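Local coordinates for glyoxalase-related enzyme (Fulvimarina pelagi, PDB 3BQX), which is of unknown function but belongs to the vicinal oxygen chelate (VOC) superfamily and is related to glyoxalases, at the interface of chains A and B. Coordinates in Å, arbitrary orientation; residue numbers count along the deposited sequence, not the author numbering. Chains: chain A/B, Glyoxalase-related enzyme.

Contact 1: the interface of chains A and B. Residues chain A 9, 29, 43-44, 46, 74-75, 121, 135, 137; chain B 4-7, 45-46.
The N-terminal segment of chain B, B:Gln4 to B:Val6, runs extended across chain A (phi/psi -142°/142° at B:Gln5) before turning at B:Ala7, whose amide N donates to the carbonyl O of strand residue A:Ala74 at 2.7 Å. A:Asn44 reads this segment as another strand would. Its CG sits in the crowded position between backbone N and carbonyl carbon (chi1 51°), which turns the carboxamide toward B:Val6. There OD1 accepts from B:Val6 N at 2.9 Å, with the donor lying above the carbonyl plane, while ND2 returns a bond to B:Val6 O at 3.0 Å, almost in its own amide plane. The same ND2 also donates, with a strongly bent bond, to B:Gly45 O, a carbonyl that additionally accepts a straighter bond from A:Val137 N at 2.8 Å. Two donors thus grip one backbone oxygen from opposite faces of its carbonyl plane, neither on a lone pair. Next to these bonds, B:Val6 sets its branched side chain crosswise against the rim of A:Phe46, CB lying 3.3 Å from CZ, a tight fit; its CG2 lies in plane at that ring's edge and also touches A:Trp121 CH2. The A:Phe46 and B:Phe46 rings meet edge to face. At the segment's start, B:Gln4 slides antiparallel past A:Trp29, its methylene CG over the five-membered ring, 3.3 Å from CD1, and the selenomethionine A:Met43 sets its SE 3.8 Å from B:Gln4 CB.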
# COMPACT_ATOMS: atom_id res chain seq x y z
N ILE A 9 2.38 2.86 -4.22
CA ILE A 9 1.18 2.75 -3.41
C ILE A 9 0.53 4.11 -3.69
O ILE A 9 1.12 5.14 -3.37
CB ILE A 9 1.43 2.70 -1.89
CG1 ILE A 9 2.20 1.43 -1.52
CG2 ILE A 9 0.09 2.77 -1.13
CD1 ILE A 9 2.56 1.35 -0.04
N TRP A 29 8.23 13.50 6.29
CA TRP A 29 8.67 13.08 4.96
C TRP A 29 8.69 14.24 3.98
O TRP A 29 7.92 15.19 4.10
CB TRP A 29 7.76 11.96 4.44
CG TRP A 29 7.72 10.77 5.34
CD1 TRP A 29 8.60 10.46 6.34
CD2 TRP A 29 6.76 9.70 5.32
NE1 TRP A 29 8.26 9.27 6.93
CE2 TRP A 29 7.13 8.78 6.33
CE3 TRP A 29 5.63 9.43 4.54
CZ2 TRP A 29 6.41 7.62 6.58
CZ3 TRP A 29 4.91 8.26 4.80
CH2 TRP A 29 5.30 7.37 5.81
N MSE A 43 10.08 5.95 -1.02
CA MSE A 43 10.07 5.11 0.16
C MSE A 43 11.12 4.00 0.11
O MSE A 43 12.04 4.03 -0.72
CB MSE A 43 8.67 4.51 0.35
CG MSE A 43 7.54 5.57 0.25
SE MSE A 43 7.51 6.97 1.60
CE MSE A 43 6.85 5.89 3.03
N ASN A 44 10.97 3.01 0.99
CA ASN A 44 11.90 1.89 1.11
C ASN A 44 11.68 0.80 0.06
O ASN A 44 11.24 -0.30 0.38
CB ASN A 44 11.81 1.29 2.52
CG ASN A 44 10.37 0.97 2.93
OD1 ASN A 44 9.49 1.81 2.82
ND2 ASN A 44 10.15 -0.25 3.40
N PHE A 46 9.92 1.48 -2.93
CA PHE A 46 8.78 1.84 -3.76
C PHE A 46 8.47 3.31 -3.54
O PHE A 46 9.10 3.98 -2.71
CB PHE A 46 7.57 0.99 -3.35
CG PHE A 46 7.04 1.33 -1.98
CD1 PHE A 46 6.00 2.25 -1.83
CD2 PHE A 46 7.63 0.79 -0.84
CE1 PHE A 46 5.55 2.62 -0.57
CE2 PHE A 46 7.18 1.16 0.43
CZ PHE A 46 6.14 2.08 0.56
N ALA A 74 1.35 0.14 7.58
CA ALA A 74 2.07 0.19 8.84
C ALA A 74 3.45 0.81 8.68
O ALA A 74 4.11 0.63 7.65
CB ALA A 74 2.20 -1.22 9.41
N HIS A 75 3.85 1.57 9.69
CA HIS A 75 5.17 2.18 9.76
C HIS A 75 5.76 1.60 11.04
O HIS A 75 5.19 1.79 12.11
CB HIS A 75 5.09 3.71 9.87
CG HIS A 75 6.42 4.37 10.02
ND1 HIS A 75 6.96 4.72 11.25
CD2 HIS A 75 7.35 4.71 9.10
CE1 HIS A 75 8.16 5.23 11.07
NE2 HIS A 75 8.42 5.24 9.78
N TRP A 121 -3.25 4.31 9.16
CA TRP A 121 -1.85 4.04 9.39
C TRP A 121 -1.66 3.37 10.73
O TRP A 121 -2.24 3.80 11.74
CB TRP A 121 -1.02 5.32 9.39
CG TRP A 121 -0.69 5.83 8.04
CD1 TRP A 121 -1.42 6.69 7.29
CD2 TRP A 121 0.45 5.48 7.25
NE1 TRP A 121 -0.82 6.90 6.07
CE2 TRP A 121 0.34 6.16 6.03
CE3 TRP A 121 1.56 4.64 7.47
CZ2 TRP A 121 1.29 6.04 5.01
CZ3 TRP A 121 2.51 4.53 6.44
CH2 TRP A 121 2.36 5.22 5.24
N GLY A 135 15.46 1.26 5.74
CA GLY A 135 14.09 0.79 5.80
C GLY A 135 14.03 -0.72 5.68
O GLY A 135 14.25 -1.43 6.67
N VAL A 137 11.98 -3.77 5.49
CA VAL A 137 11.45 -4.58 6.58
C VAL A 137 11.27 -6.01 6.07
O VAL A 137 10.75 -6.24 4.97
CB VAL A 137 10.08 -4.03 7.06
CG1 VAL A 137 9.47 -4.96 8.09
CG2 VAL A 137 10.27 -2.63 7.64
N GLN B 4 11.36 7.54 5.81
CA GLN B 4 10.31 7.29 4.83
C GLN B 4 10.17 5.80 4.57
O GLN B 4 10.76 5.24 3.64
CB GLN B 4 10.62 8.09 3.56
CG GLN B 4 10.64 9.58 3.88
CD GLN B 4 10.90 10.47 2.70
OE1 GLN B 4 10.77 10.07 1.54
NE2 GLN B 4 11.24 11.72 2.98
N GLN B 5 9.34 5.17 5.40
CA GLN B 5 9.15 3.73 5.35
C GLN B 5 7.73 3.23 5.58
O GLN B 5 6.98 3.76 6.39
CB GLN B 5 10.07 3.08 6.40
CG GLN B 5 9.87 1.58 6.62
CD GLN B 5 9.45 1.24 8.05
OE1 GLN B 5 8.28 1.34 8.41
NE2 GLN B 5 10.42 0.85 8.87
N VAL B 6 7.38 2.19 4.83
CA VAL B 6 6.11 1.49 4.98
C VAL B 6 6.62 0.09 5.25
O VAL B 6 7.38 -0.45 4.45
CB VAL B 6 5.25 1.50 3.71
CG1 VAL B 6 4.13 0.47 3.83
CG2 VAL B 6 4.64 2.89 3.51
N ALA B 7 6.23 -0.48 6.38
CA ALA B 7 6.66 -1.82 6.77
C ALA B 7 5.72 -2.91 6.26
O ALA B 7 6.16 -4.01 5.91
CB ALA B 7 6.76 -1.90 8.30
N GLY B 45 11.15 -4.68 0.09
CA GLY B 45 11.39 -3.72 1.15
C GLY B 45 10.33 -3.68 2.23
O GLY B 45 10.49 -3.01 3.24
N PHE B 46 9.25 -4.43 2.01
CA PHE B 46 8.14 -4.44 2.95
C PHE B 46 7.38 -5.75 2.78
O PHE B 46 7.70 -6.56 1.92
CB PHE B 46 7.20 -3.27 2.64
CG PHE B 46 6.47 -3.41 1.34
CD1 PHE B 46 5.20 -3.97 1.30
CD2 PHE B 46 7.08 -3.05 0.14
CE1 PHE B 46 4.53 -4.17 0.09
CE2 PHE B 46 6.43 -3.25 -1.08
CZ PHE B 46 5.15 -3.81 -1.10

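Contact 2: the interface of chains A and B. Residues chain A 8, 32, 40, 42, 46-47; chain B 129, 137-139.
Two aromatic rings meet at a right angle here: the six-membered ring of B:Trp129 turns its edge toward A:Phe40, so that CH2 stands 3.9 Å above the phenyl plane, toward the rim, while A:Phe40 CZ lies in plane at the indole edge. On one face of the indole, toward the rim, lies B:Phe139 CD1 of the same chain. This patch joins two copies of a VOC-superfamily protein in the deposited assembly, and in it chain B's C-terminal segment packs on the strands 38-42 and 47-52 of chain A. Valines also meet the indole: A:Val8 CG2 presses on CZ3 at 3.4 Å, and A:Val47 CG2 approaches the same carbon. B:Phe139, its CG anti to the backbone N (chi1 172°), crosses A:Phe40 at about a right angle, B:Phe139 CE1 being 3.7 Å from A:Phe40 CD2. Its other side, at CD2, meets A:Val32 CG2, so the phenyl lies between the A:Phe40 ring and a methyl of A:Val32. Beside these groups A:Gln42, anti at chi1 and bent at chi2 (64°), lays its carboxamide along the backbone of B:Val137 to B:Phe139. OE1 accepts from B:Phe139 N at 2.9 Å, with the donor in the carbonyl plane and 159° at the hydrogen. NE2 donates to B:Val137 O at 3.2 Å, nearly within its amide plane. Water 1 joins A:Gln42 OE1, 2.7 Å away, to B:Phe139 O.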
# COMPACT_ATOMS: atom_id res chain seq x y z
N VAL A 8 4.41 1.25 -6.66
CA VAL A 8 3.79 2.46 -6.15
C VAL A 8 2.55 2.16 -5.34
O VAL A 8 1.78 1.28 -5.72
CB VAL A 8 3.32 3.40 -7.29
CG1 VAL A 8 2.83 4.72 -6.73
CG2 VAL A 8 4.43 3.62 -8.30
N VAL A 32 9.52 13.95 -3.47
CA VAL A 32 10.55 13.88 -4.49
C VAL A 32 9.94 14.54 -5.74
O VAL A 32 10.64 15.02 -6.62
CB VAL A 32 10.99 12.42 -4.79
CG1 VAL A 32 9.82 11.61 -5.32
CG2 VAL A 32 12.13 12.41 -5.79
N PHE A 40 4.66 12.66 -4.89
CA PHE A 40 5.36 11.39 -4.78
C PHE A 40 6.41 11.48 -3.68
O PHE A 40 7.13 12.48 -3.58
CB PHE A 40 6.12 11.02 -6.06
CG PHE A 40 5.25 10.68 -7.24
CD1 PHE A 40 4.18 9.80 -7.11
CD2 PHE A 40 5.54 11.19 -8.50
CE1 PHE A 40 3.41 9.44 -8.22
CE2 PHE A 40 4.78 10.83 -9.61
CZ PHE A 40 3.71 9.96 -9.47
N GLN A 42 9.64 9.18 -2.06
CA GLN A 42 10.46 7.99 -2.28
C GLN A 42 10.52 7.20 -0.98
O GLN A 42 10.97 7.72 0.05
CB GLN A 42 11.87 8.37 -2.71
CG GLN A 42 12.76 7.15 -2.97
CD GLN A 42 12.26 6.30 -4.12
OE1 GLN A 42 12.18 6.76 -5.25
NE2 GLN A 42 11.91 5.05 -3.83
N PHE A 46 9.92 1.48 -2.93
CA PHE A 46 8.78 1.84 -3.76
C PHE A 46 8.47 3.31 -3.54
O PHE A 46 9.10 3.98 -2.71
CB PHE A 46 7.57 0.99 -3.35
CG PHE A 46 7.04 1.33 -1.98
CD1 PHE A 46 6.00 2.25 -1.83
CD2 PHE A 46 7.63 0.79 -0.84
CE1 PHE A 46 5.55 2.62 -0.57
CE2 PHE A 46 7.18 1.16 0.43
CZ PHE A 46 6.14 2.08 0.56
N VAL A 47 7.48 3.80 -4.27
CA VAL A 47 7.05 5.19 -4.18
C VAL A 47 5.64 5.28 -3.61
O VAL A 47 4.78 4.46 -3.95
CB VAL A 47 7.05 5.83 -5.59
CG1 VAL A 47 6.61 7.28 -5.52
CG2 VAL A 47 8.44 5.74 -6.19
N TRP B 129 11.34 5.04 -14.59
CA TRP B 129 11.66 4.70 -13.20
C TRP B 129 12.46 3.39 -13.11
O TRP B 129 11.96 2.32 -13.44
CB TRP B 129 10.38 4.55 -12.38
CG TRP B 129 9.57 5.80 -12.24
CD1 TRP B 129 9.67 6.94 -12.99
CD2 TRP B 129 8.47 6.00 -11.34
NE1 TRP B 129 8.70 7.84 -12.61
CE2 TRP B 129 7.95 7.29 -11.60
CE3 TRP B 129 7.88 5.22 -10.34
CZ2 TRP B 129 6.86 7.81 -10.90
CZ3 TRP B 129 6.80 5.74 -9.64
CH2 TRP B 129 6.30 7.03 -9.92
N VAL B 137 12.00 0.08 -6.63
CA VAL B 137 11.63 1.03 -7.67
C VAL B 137 11.94 2.44 -7.17
O VAL B 137 11.61 2.80 -6.03
CB VAL B 137 10.13 0.92 -8.02
CG1 VAL B 137 9.73 2.01 -9.01
CG2 VAL B 137 9.83 -0.46 -8.60
N THR B 138 12.58 3.24 -8.01
CA THR B 138 12.91 4.60 -7.62
C THR B 138 12.40 5.61 -8.63
O THR B 138 12.52 5.42 -9.84
CB THR B 138 14.43 4.78 -7.46
OG1 THR B 138 15.08 4.38 -8.67
CG2 THR B 138 14.96 3.93 -6.32
N PHE B 139 11.80 6.68 -8.12
CA PHE B 139 11.29 7.73 -8.99
C PHE B 139 12.46 8.40 -9.69
O PHE B 139 13.53 8.58 -9.10
CB PHE B 139 10.55 8.79 -8.17
CG PHE B 139 10.16 10.00 -8.98
CD1 PHE B 139 8.95 10.03 -9.67
CD2 PHE B 139 11.02 11.09 -9.10
CE1 PHE B 139 8.61 11.12 -10.47
CE2 PHE B 139 10.69 12.18 -9.90
CZ PHE B 139 9.48 12.19 -10.58
O HOH W 1 13.51 8.96 -6.12

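Contact 3: the interface of chains A and B. Residues chain A 51, 56, 58-61, 64; chain B 72, 98-99, 110, 112, 120, 122.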
# COMPACT_ATOMS: atom_id res chain seq x y z
N TRP A 51 -2.64 11.19 -4.86
CA TRP A 51 -3.22 11.75 -6.07
C TRP A 51 -4.66 12.20 -5.83
O TRP A 51 -5.42 11.48 -5.18
CB TRP A 51 -3.20 10.64 -7.12
CG TRP A 51 -3.27 11.03 -8.54
CD1 TRP A 51 -3.18 12.29 -9.07
CD2 TRP A 51 -3.32 10.14 -9.66
NE1 TRP A 51 -3.17 12.23 -10.44
CE2 TRP A 51 -3.26 10.92 -10.83
CE3 TRP A 51 -3.42 8.74 -9.78
CZ2 TRP A 51 -3.29 10.36 -12.11
CZ3 TRP A 51 -3.44 8.18 -11.05
CH2 TRP A 51 -3.38 8.99 -12.20
N LEU A 56 -7.33 10.03 -10.06
CA LEU A 56 -7.14 8.59 -9.92
C LEU A 56 -8.29 7.87 -10.60
O LEU A 56 -8.09 6.94 -11.38
CB LEU A 56 -7.07 8.20 -8.45
CG LEU A 56 -7.13 6.70 -8.13
CD1 LEU A 56 -5.98 5.95 -8.82
CD2 LEU A 56 -7.06 6.52 -6.63
N GLU A 58 -10.21 8.91 -12.91
CA GLU A 58 -10.12 9.13 -14.35
C GLU A 58 -9.15 8.15 -15.00
O GLU A 58 -9.41 7.63 -16.09
CB GLU A 58 -9.64 10.56 -14.62
CG GLU A 58 -9.38 10.88 -16.09
CD GLU A 58 -8.63 12.19 -16.29
OE1 GLU A 58 -8.45 12.60 -17.45
OE2 GLU A 58 -8.22 12.81 -15.28
N ASP A 59 -8.03 7.89 -14.33
CA ASP A 59 -7.03 6.98 -14.86
C ASP A 59 -7.51 5.53 -14.88
O ASP A 59 -7.26 4.81 -15.84
CB ASP A 59 -5.73 7.08 -14.05
CG ASP A 59 -4.53 6.61 -14.83
OD1 ASP A 59 -4.23 7.22 -15.88
OD2 ASP A 59 -3.88 5.64 -14.40
N VAL A 60 -8.21 5.11 -13.83
CA VAL A 60 -8.72 3.74 -13.77
C VAL A 60 -9.83 3.55 -14.80
O VAL A 60 -10.01 2.45 -15.34
CB VAL A 60 -9.26 3.41 -12.36
CG1 VAL A 60 -9.88 2.01 -12.35
CG2 VAL A 60 -8.12 3.48 -11.35
N GLY A 61 -10.59 4.60 -15.08
CA GLY A 61 -11.65 4.50 -16.06
C GLY A 61 -13.01 4.16 -15.48
O GLY A 61 -14.03 4.32 -16.15
N VAL A 64 -14.29 5.27 -8.83
CA VAL A 64 -13.46 4.86 -7.70
C VAL A 64 -13.87 5.74 -6.53
O VAL A 64 -13.78 6.97 -6.60
CB VAL A 64 -11.96 5.06 -7.99
CG1 VAL A 64 -11.14 4.67 -6.78
CG2 VAL A 64 -11.55 4.22 -9.19
N ALA B 72 -4.75 2.46 -5.16
CA ALA B 72 -4.33 1.53 -6.19
C ALA B 72 -2.88 1.16 -5.94
O ALA B 72 -2.07 2.01 -5.59
CB ALA B 72 -4.48 2.15 -7.57
N LEU B 98 -10.45 -4.00 -15.14
CA LEU B 98 -11.04 -2.66 -15.01
C LEU B 98 -10.67 -1.78 -16.19
O LEU B 98 -11.48 -0.97 -16.64
CB LEU B 98 -10.58 -2.00 -13.70
CG LEU B 98 -11.04 -2.66 -12.40
CD1 LEU B 98 -10.43 -1.91 -11.21
CD2 LEU B 98 -12.56 -2.64 -12.32
N ARG B 99 -9.45 -1.92 -16.69
CA ARG B 99 -9.01 -1.13 -17.82
C ARG B 99 -7.95 -1.85 -18.64
O ARG B 99 -6.86 -2.13 -18.15
CB ARG B 99 -8.45 0.22 -17.35
CG ARG B 99 -7.92 1.07 -18.49
CD ARG B 99 -7.65 2.50 -18.06
NE ARG B 99 -7.38 3.34 -19.23
CZ ARG B 99 -7.74 4.62 -19.33
NH1 ARG B 99 -8.37 5.22 -18.34
NH2 ARG B 99 -7.47 5.29 -20.45
N ARG B 110 -0.07 0.90 -19.45
CA ARG B 110 -0.61 0.42 -18.18
C ARG B 110 -2.09 0.09 -18.23
O ARG B 110 -2.85 0.69 -18.99
CB ARG B 110 -0.35 1.45 -17.06
CG ARG B 110 -1.09 2.78 -17.21
CD ARG B 110 -2.50 2.73 -16.61
NE ARG B 110 -3.23 3.97 -16.88
CZ ARG B 110 -3.72 4.31 -18.07
NH1 ARG B 110 -3.57 3.49 -19.11
NH2 ARG B 110 -4.35 5.46 -18.22
N TYR B 112 -5.46 -1.86 -15.58
CA TYR B 112 -5.89 -2.08 -14.21
C TYR B 112 -6.69 -3.37 -14.04
O TYR B 112 -7.53 -3.70 -14.89
CB TYR B 112 -6.74 -0.91 -13.72
CG TYR B 112 -5.98 0.37 -13.42
CD1 TYR B 112 -5.36 0.56 -12.19
CD2 TYR B 112 -5.92 1.41 -14.36
CE1 TYR B 112 -4.71 1.76 -11.89
CE2 TYR B 112 -5.28 2.60 -14.07
CZ TYR B 112 -4.68 2.78 -12.83
OH TYR B 112 -4.08 3.97 -12.51
N ILE B 120 -7.62 -2.50 -6.17
CA ILE B 120 -7.11 -2.17 -7.49
C ILE B 120 -5.60 -2.29 -7.70
O ILE B 120 -4.80 -1.75 -6.93
CB ILE B 120 -7.52 -0.74 -7.88
CG1 ILE B 120 -9.05 -0.62 -7.84
CG2 ILE B 120 -6.98 -0.39 -9.25
CD1 ILE B 120 -9.56 0.80 -8.04
N GLU B 122 -2.52 -1.78 -10.60
CA GLU B 122 -2.13 -1.22 -11.88
C GLU B 122 -0.96 -2.06 -12.34
O GLU B 122 -0.03 -2.31 -11.57
CB GLU B 122 -1.68 0.23 -11.76
CG GLU B 122 -1.06 0.76 -13.06
CD GLU B 122 -0.57 2.19 -12.94
OE1 GLU B 122 -0.32 2.64 -11.80
OE2 GLU B 122 -0.41 2.85 -13.99
O HOH W 2 -0.97 5.47 -13.93
O HOH W 3 -11.61 1.55 -17.55
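Charge pairing centres on A:Asp59, near the C-terminal end of helix 53-60. B:Arg110 meets it tip to tip and grips side-on: NH2 forms a salt bridge to OD1 at 2.9 Å, and NE a hydrogen bond to OD2 at 3.1 Å. Both bonds are nearly straight and keep to the guanidinium plane, yet they reach the carboxylate from above, the two planes being turned 49° apart. The crowded first torsion of B:Arg110 (chi1 66°) and a bend at chi2 (86°) bring this edge round.

Further hydrogen bonds come from a phenol and a second arginine. The phenol OH of B:Tyr112 donates to the anti lone pair of A:Asp59 OD2, at 2.5 Å. OD2 therefore accepts from both B:Tyr112 and B:Arg110, which would favour the ionised acid. B:Arg99, extended from CG to NE, reaches A:Asp59 O at 2.8 Å through NH1, by a bent bond; its guanidinium has B:Arg110 NH2 over one face, 3.6 Å above the plane.

Waters extend the network. Water 2 joins A:Asp59 OD2 to B:Glu122 OE2, perhaps easing the proximity of two acids, and water 3 links A:Val60 O with B:Leu98 O.

Apolar packing is led by A:Val60, whose CG2 sits over the centre of the B:Tyr112 ring, 3.8 Å from its centroid. A:Val64 CG2 and B:Ile120 CD1 touch more loosely, tip to tip. In the deposited dimer these groups would help hold helix 53-60 of one chain against strands 109-114 and 120-125 of the other.

Contact 1 and contact 2 are neighbours, their C-alpha centres about 11 Å apart, and both include A:Phe46. At the end of strand 135-137, A:Val137 serves contact 1 and its copy B:Val137 contact 2. Contact 3 lies farther out, about 22 Å from contact 1 and 18 Å from contact 2, but strand 47-52 supplies residues to contacts 2 and 3, and strands 71-76 and 120-125 do so from chain A in contact 1 and chain B in contact 3. Because the interface is two-fold symmetric, each patch recurs with the chains exchanged. Such broad, interlocked pairing is consistent with a stable dimer, although the structure alone does not prove one in solution.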